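Local coordinates for protein actibind (Aspergillus niger, PDB 3D3Z) that cleaves RNA as a ribonuclease of the T2 family, probably without strict base specificity but with a preference for adenylic acid, at residues E86-M91 and S106-E111; S172-A177 and P187-E192. All coordinates share one frame; numbering follows the deposited sequence. Where two conformers were deposited one is given.

Interaction 1 (E86-M91 and S106-E111); sequences ELLSYM and SFWEHE. With D3Z (1-(5-deoxy-beta-L-xylofuranosyl)pyrimidine-2,4(1H,3H)-dione), chain E; PO4 (phosphate ion), chain D.
Leu88 is the first residue of 86-91 to touch the 106-111 helix: its CD1 methyl comes within 3.4 Å of Trp108 CZ3, on the six-membered part of the indole. The two side chains cross at about a right angle, and CG of Leu88 lies anti to the backbone N, which carries the methyl across to the ring.

One turn on, Met91 makes the larger contact. Its chain bends at chi3 (48°), folding the CE methyl down over the face of Trp108; CE sits 3.5 Å from the centroid of the five-membered ring, 17° off the ring normal, a CH-pi contact. The sulfur rides higher, Met91 SD being 5.0 Å from the centroid of the six-membered ring of Trp108 in a Met-aromatic arrangement, while Met91 CB packs 3.6 Å from Trp108 CZ2. The rotation of the indole is further fixed by NE1, which donates to the backbone O of Trp95, so its buried polar atom is satisfied.

Beyond Trp108 the same helix turns other residues to the ligands. Phe107 lays one ring face under the base of D3Z, with N3 over its centre, and His110 NE2 donates a nearly straight hydrogen bond to phosphate O4 (2.5 Å, 170°). His115 and Lys114 also bind this phosphate. The arrangement is a buried contact between helix 85-94 and helix 104-116 of the RNase T2 fold, the latter carrying Glu111 and His115, which are probably catalytic.

Interaction 2 (S172-A177 and P187-E192); sequences SDIEDA and PYVGCE
A helix packed against a strand of the antiparallel sheet forms this contact: helix 171-179 lies against strand 188-192, and Val189 is the strand residue that reaches it. The valine points its side chain at the helix and turns both methyls to Ile174, and one of them to Glu175 as well.

Val189 CG1, anti to the backbone N (chi1 -175°), meets Ile174 CG2 at 3.8 Å. The other methyl, Val189 CG2, approaches the same Ile174 CG2 at 4.1 Å and touches the aliphatic part of Glu175, whose CG lies 3.9 Å away. Ile174 thus offers its short branch, CG2, to the strand, and the side chains meet at a slant. Around them the apolar layer continues: Leu196 of the adjoining strand 195-206 touches both Ile174 and Val189, Leu171 covers Val189 from the helix, and Leu156 of helix 152-158 packs on Ile174.

Glu175 is two-sided. With CG anti to the carbonyl carbon (chi1 -72°) its methylene lies against the valine, and the extended chain beyond it carries the carboxylate on to Arg219, where OE2 forms a salt bridge with NH1. The same NH1 is hydrogen-bonded to the carbonyl O of Pro187, so one guanidinium nitrogen links the helix to the start of the strand segment.

The chemistry is therefore divided. Between the two segments the closest touches are made by methyl and methylene groups, which hold the helix to the sheet by apolar packing, whereas Arg219 adds a polar link between them. That shared partner probably helps to fix the carboxylate of Glu175 and would be expected to favour its ionised form.

How the interactions relate
Interaction 1 is complete well before the chain reaches interaction 2, and both belong to the RNase T2 fold. Their centres are 26 Å apart, on opposite sides of the chain's centre, and their nearest atoms remain about 13 Å from each other. They share no helix or strand: interaction 1 joins helices 85-94 and 104-116, whereas interaction 2 sets helix 171-179 on strand 188-192, which pairs with strand 195-206 of the antiparallel sheet. One contact therefore packs the helical part beside the ligand pocket, and the other covers part of the sheet far from that pocket.

Interaction 1 (E86-M91 and S106-E111)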
loop_
_atom_site.group_PDB
_atom_site.type_symbol
_atom_site.label_atom_id
_atom_site.label_comp_id
_atom_site.label_asym_id
_atom_site.label_seq_id
_atom_site.Cartn_x
_atom_site.Cartn_y
_atom_site.Cartn_z
ATOM N N GLU A 86 -2.914 -13.301 -13.786
ATOM C CA GLU A 86 -4.041 -12.902 -12.945
ATOM C C GLU A 86 -3.696 -11.666 -12.118
ATOM O O GLU A 86 -4.558 -10.806 -11.893
ATOM C CB GLU A 86 -4.518 -14.029 -12.024
ATOM C CG GLU A 86 -5.140 -15.201 -12.758
ATOM C CD GLU A 86 -6.598 -15.031 -13.128
ATOM O OE1 GLU A 86 -7.062 -13.924 -13.506
ATOM O OE2 GLU A 86 -7.283 -16.091 -13.077
ATOM N N LEU A 87 -2.442 -11.581 -11.665
ATOM C CA LEU A 87 -1.974 -10.422 -10.955
ATOM C C LEU A 87 -2.006 -9.162 -11.814
ATOM O O LEU A 87 -2.488 -8.130 -11.349
ATOM C CB LEU A 87 -0.539 -10.627 -10.434
ATOM C CG LEU A 87 0.226 -9.462 -9.795
ATOM C CD1 LEU A 87 -0.466 -9.022 -8.471
ATOM C CD2 LEU A 87 1.621 -9.888 -9.520
ATOM N N LEU A 88 -1.499 -9.253 -13.058
ATOM C CA LEU A 88 -1.524 -8.110 -13.932
ATOM C C LEU A 88 -2.977 -7.643 -14.229
ATOM O O LEU A 88 -3.235 -6.454 -14.189
ATOM C CB LEU A 88 -0.738 -8.377 -15.219
ATOM C CG LEU A 88 -0.543 -7.316 -16.297
ATOM C CD1 LEU A 88 0.122 -6.006 -15.838
ATOM C CD2 LEU A 88 0.306 -7.974 -17.459
ATOM N N SER A 89 -3.898 -8.576 -14.465
ATOM C CA SER A 89 -5.331 -8.295 -14.676
ATOM C C SER A 89 -5.935 -7.578 -13.449
ATOM O O SER A 89 -6.626 -6.542 -13.570
ATOM C CB SER A 89 -6.102 -9.604 -14.886
ATOM O OG SER A 89 -5.777 -10.203 -16.121
ATOM N N TYR A 90 -5.632 -8.127 -12.282
ATOM C CA TYR A 90 -6.031 -7.526 -11.040
ATOM C C TYR A 90 -5.417 -6.094 -10.867
ATOM O O TYR A 90 -6.108 -5.169 -10.413
ATOM C CB TYR A 90 -5.693 -8.433 -9.852
ATOM C CG TYR A 90 -6.170 -7.911 -8.506
ATOM C CD1 TYR A 90 -7.320 -8.412 -7.913
ATOM C CD2 TYR A 90 -5.422 -6.964 -7.789
ATOM C CE1 TYR A 90 -7.768 -7.928 -6.685
ATOM C CE2 TYR A 90 -5.874 -6.446 -6.563
ATOM C CZ TYR A 90 -7.040 -6.954 -6.026
ATOM O OH TYR A 90 -7.491 -6.512 -4.821
ATOM N N MET A 91 -4.142 -5.903 -11.196
ATOM C CA MET A 91 -3.571 -4.587 -11.114
ATOM C C MET A 91 -4.211 -3.542 -12.027
ATOM O O MET A 91 -4.341 -2.331 -11.655
ATOM C CB MET A 91 -2.068 -4.640 -11.334
ATOM C CG MET A 91 -1.312 -5.370 -10.220
ATOM S SD MET A 91 0.394 -5.699 -10.670
ATOM C CE MET A 91 0.982 -4.103 -11.322
ATOM N N SER A 106 3.677 3.371 -16.301
ATOM C CA SER A 106 4.503 4.437 -15.702
ATOM C C SER A 106 4.294 4.496 -14.198
ATOM O O SER A 106 5.242 4.672 -13.456
ATOM C CB SER A 106 4.281 5.847 -16.320
ATOM O OG SER A 106 2.911 6.097 -16.641
ATOM N N PHE A 107 3.057 4.315 -13.763
ATOM C CA PHE A 107 2.690 4.375 -12.333
ATOM C C PHE A 107 3.338 3.210 -11.581
ATOM O O PHE A 107 3.924 3.390 -10.489
ATOM C CB PHE A 107 1.149 4.311 -12.205
ATOM C CG PHE A 107 0.601 4.461 -10.794
ATOM C CD1 PHE A 107 1.255 5.115 -9.811
ATOM C CD2 PHE A 107 -0.632 3.951 -10.498
ATOM C CE1 PHE A 107 0.712 5.233 -8.520
ATOM C CE2 PHE A 107 -1.207 4.077 -9.231
ATOM C CZ PHE A 107 -0.530 4.678 -8.250
ATOM N N TRP A 108 3.209 2.005 -12.136
ATOM C CA TRP A 108 3.829 0.804 -11.522
ATOM C C TRP A 108 5.362 0.882 -11.481
ATOM O O TRP A 108 6.015 0.568 -10.471
ATOM C CB TRP A 108 3.327 -0.456 -12.222
ATOM C CG TRP A 108 1.871 -0.605 -12.251
ATOM C CD1 TRP A 108 0.964 -0.144 -11.304
ATOM C CD2 TRP A 108 1.099 -1.348 -13.206
ATOM N NE1 TRP A 108 -0.318 -0.519 -11.660
ATOM C CE2 TRP A 108 -0.258 -1.273 -12.801
ATOM C CE3 TRP A 108 1.427 -2.082 -14.362
ATOM C CZ2 TRP A 108 -1.262 -1.845 -13.516
ATOM C CZ3 TRP A 108 0.399 -2.664 -15.091
ATOM C CH2 TRP A 108 -0.926 -2.559 -14.651
ATOM N N GLU A 109 5.944 1.360 -12.591
ATOM C CA GLU A 109 7.383 1.712 -12.589
ATOM C C GLU A 109 7.701 2.619 -11.436
ATOM O O GLU A 109 8.653 2.400 -10.666
ATOM C CB GLU A 109 7.788 2.397 -13.886
ATOM C CG GLU A 109 7.847 1.472 -15.100
ATOM C CD GLU A 109 7.979 2.244 -16.406
ATOM O OE1 GLU A 109 8.354 3.416 -16.304
ATOM O OE2 GLU A 109 7.687 1.685 -17.497
ATOM N N HIS A 110 6.943 3.700 -11.319
ATOM C CA HIS A 110 7.175 4.681 -10.231
ATOM C C HIS A 110 7.170 4.053 -8.847
ATOM O O HIS A 110 8.082 4.254 -8.030
ATOM C CB HIS A 110 6.159 5.837 -10.319
ATOM C CG HIS A 110 6.253 6.804 -9.179
ATOM N ND1 HIS A 110 7.278 7.712 -9.064
ATOM C CD2 HIS A 110 5.467 6.981 -8.090
ATOM C CE1 HIS A 110 7.142 8.392 -7.942
ATOM N NE2 HIS A 110 6.030 7.994 -7.345
ATOM N N GLU A 111 6.133 3.273 -8.558
ATOM C CA GLU A 111 6.058 2.657 -7.260
ATOM C C GLU A 111 7.211 1.682 -6.946
ATOM O O GLU A 111 7.798 1.752 -5.862
ATOM C CB GLU A 111 4.716 1.994 -7.061
ATOM C CG GLU A 111 3.562 3.074 -6.937
ATOM C CD GLU A 111 3.754 4.079 -5.807
ATOM O OE1 GLU A 111 4.121 3.613 -4.715
ATOM O OE2 GLU A 111 3.526 5.307 -6.003
HETATM N N1 D3Z E . -1.156 9.144 -9.428
HETATM C C2 D3Z E . -1.149 8.268 -10.532
HETATM N N3 D3Z E . -2.135 7.388 -10.676
HETATM C C4 D3Z E . -3.133 7.297 -9.796
HETATM C C5 D3Z E . -3.144 8.144 -8.720
HETATM C C6 D3Z E . -2.136 9.081 -8.541
HETATM O O2 D3Z E . -0.238 8.302 -11.386
HETATM O O4 D3Z E . -4.070 6.481 -9.923
HETATM C "C1'" D3Z E . -0.095 10.099 -9.237
HETATM C "C2'" D3Z E . 1.106 9.527 -9.962
HETATM O "O2'" D3Z E . 1.414 10.335 -11.113
HETATM C "C3'" D3Z E . 2.212 9.433 -8.925
HETATM C "C4'" D3Z E . 1.648 9.981 -7.627
HETATM O "O3'" D3Z E . 2.598 8.083 -8.728
HETATM O "O4'" D3Z E . 0.240 10.203 -7.842
HETATM C "C5'" D3Z E . 1.921 8.998 -6.495
HETATM P P PO4 D . 4.395 8.172 -3.986
HETATM O O1 PO4 D . 5.585 8.388 -3.037
HETATM O O2 PO4 D . 3.222 8.845 -3.332
HETATM O O3 PO4 D . 4.207 6.690 -4.227
HETATM O O4 PO4 D . 4.878 8.809 -5.262
#

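Interaction 2 (S172-A177 and P187-E192)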
loop_
_atom_site.group_PDB
_atom_site.type_symbol
_atom_site.label_atom_id
_atom_site.label_comp_id
_atom_site.label_asym_id
_atom_site.label_seq_id
_atom_site.Cartn_x
_atom_site.Cartn_y
_atom_site.Cartn_z
ATOM N N SER A 172 -13.269 11.788 12.875
ATOM C CA SER A 172 -13.129 10.797 13.919
ATOM C C SER A 172 -13.948 9.564 13.585
ATOM O O SER A 172 -13.559 8.478 13.964
ATOM C CB SER A 172 -13.537 11.389 15.303
ATOM O OG SER A 172 -14.942 11.289 15.469
ATOM N N ASP A 173 -15.093 9.728 12.920
ATOM C CA ASP A 173 -15.918 8.602 12.517
ATOM C C ASP A 173 -15.213 7.747 11.429
ATOM O O ASP A 173 -15.264 6.502 11.481
ATOM C CB ASP A 173 -17.288 9.078 12.000
ATOM C CG ASP A 173 -18.265 9.497 13.160
ATOM O OD1 ASP A 173 -17.945 9.217 14.325
ATOM O OD2 ASP A 173 -19.329 10.070 12.878
ATOM N N ILE A 174 -14.600 8.447 10.468
ATOM C CA ILE A 174 -13.813 7.841 9.360
ATOM C C ILE A 174 -12.661 7.042 9.977
ATOM O O ILE A 174 -12.477 5.862 9.676
ATOM C CB ILE A 174 -13.261 8.929 8.383
ATOM C CG1 ILE A 174 -14.404 9.578 7.589
ATOM C CG2 ILE A 174 -12.175 8.336 7.403
ATOM C CD1 ILE A 174 -14.043 10.902 6.971
ATOM N N GLU A 175 -11.893 7.703 10.830
ATOM C CA GLU A 175 -10.798 7.091 11.561
ATOM C C GLU A 175 -11.157 5.863 12.390
ATOM O O GLU A 175 -10.392 4.873 12.416
ATOM C CB GLU A 175 -10.148 8.124 12.468
ATOM C CG GLU A 175 -9.338 9.151 11.710
ATOM C CD GLU A 175 -8.767 10.215 12.593
ATOM O OE1 GLU A 175 -9.367 10.468 13.659
ATOM O OE2 GLU A 175 -7.731 10.809 12.214
ATOM N N ASP A 176 -12.302 5.920 13.072
ATOM C CA ASP A 176 -12.738 4.806 13.891
ATOM C C ASP A 176 -13.154 3.620 13.014
ATOM O O ASP A 176 -12.811 2.471 13.326
ATOM C CB ASP A 176 -13.915 5.194 14.811
ATOM C CG ASP A 176 -13.543 6.210 15.892
ATOM O OD1 ASP A 176 -12.353 6.457 16.176
ATOM O OD2 ASP A 176 -14.504 6.761 16.492
ATOM N N ALA A 177 -13.894 3.913 11.940
ATOM C CA ALA A 177 -14.418 2.907 11.027
ATOM C C ALA A 177 -13.287 2.062 10.406
ATOM O O ALA A 177 -13.426 0.831 10.220
ATOM C CB ALA A 177 -15.229 3.562 9.937
ATOM N N PRO A 187 -5.727 4.542 10.040
ATOM C CA PRO A 187 -4.745 4.950 9.008
ATOM C C PRO A 187 -4.498 6.467 9.092
ATOM O O PRO A 187 -5.282 7.163 9.718
ATOM C CB PRO A 187 -5.453 4.587 7.706
ATOM C CG PRO A 187 -6.924 4.703 8.041
ATOM C CD PRO A 187 -7.053 4.230 9.467
ATOM N N TYR A 188 -3.435 6.975 8.482
ATOM C CA TYR A 188 -3.488 8.326 7.940
ATOM C C TYR A 188 -4.708 8.493 7.002
ATOM O O TYR A 188 -4.941 7.687 6.103
ATOM C CB TYR A 188 -2.199 8.688 7.218
ATOM C CG TYR A 188 -2.291 9.977 6.463
ATOM C CD1 TYR A 188 -2.087 11.219 7.106
ATOM C CD2 TYR A 188 -2.599 9.984 5.099
ATOM C CE1 TYR A 188 -2.183 12.425 6.379
ATOM C CE2 TYR A 188 -2.695 11.171 4.381
ATOM C CZ TYR A 188 -2.498 12.384 5.028
ATOM O OH TYR A 188 -2.587 13.531 4.257
ATOM N N VAL A 189 -5.494 9.553 7.244
ATOM C CA VAL A 189 -6.616 9.951 6.392
ATOM C C VAL A 189 -6.276 11.252 5.633
ATOM O O VAL A 189 -6.085 12.304 6.250
ATOM C CB VAL A 189 -7.909 10.093 7.215
ATOM C CG1 VAL A 189 -9.127 10.389 6.295
ATOM C CG2 VAL A 189 -8.133 8.824 8.010
ATOM N N GLY A 190 -6.238 11.167 4.297
ATOM C CA GLY A 190 -5.848 12.277 3.439
ATOM C C GLY A 190 -7.035 12.811 2.661
ATOM O O GLY A 190 -7.824 12.036 2.127
ATOM N N CYS A 191 -7.202 14.141 2.668
ATOM C CA CYS A 191 -8.298 14.819 1.961
ATOM C C CYS A 191 -7.741 15.719 0.896
ATOM O O CYS A 191 -6.609 16.194 0.992
ATOM C CB CYS A 191 -9.140 15.674 2.931
ATOM S SG CYS A 191 -10.214 14.749 3.968
ATOM N N GLU A 192 -8.526 15.915 -0.153
ATOM C CA GLU A 192 -8.176 16.836 -1.203
ATOM C C GLU A 192 -9.396 17.685 -1.484
ATOM O O GLU A 192 -10.461 17.148 -1.766
ATOM C CB GLU A 192 -7.821 16.091 -2.488
ATOM C CG GLU A 192 -7.173 16.969 -3.556
ATOM C CD GLU A 192 -5.790 17.435 -3.167
ATOM O OE1 GLU A 192 -5.163 16.713 -2.373
ATOM O OE2 GLU A 192 -5.316 18.504 -3.630
#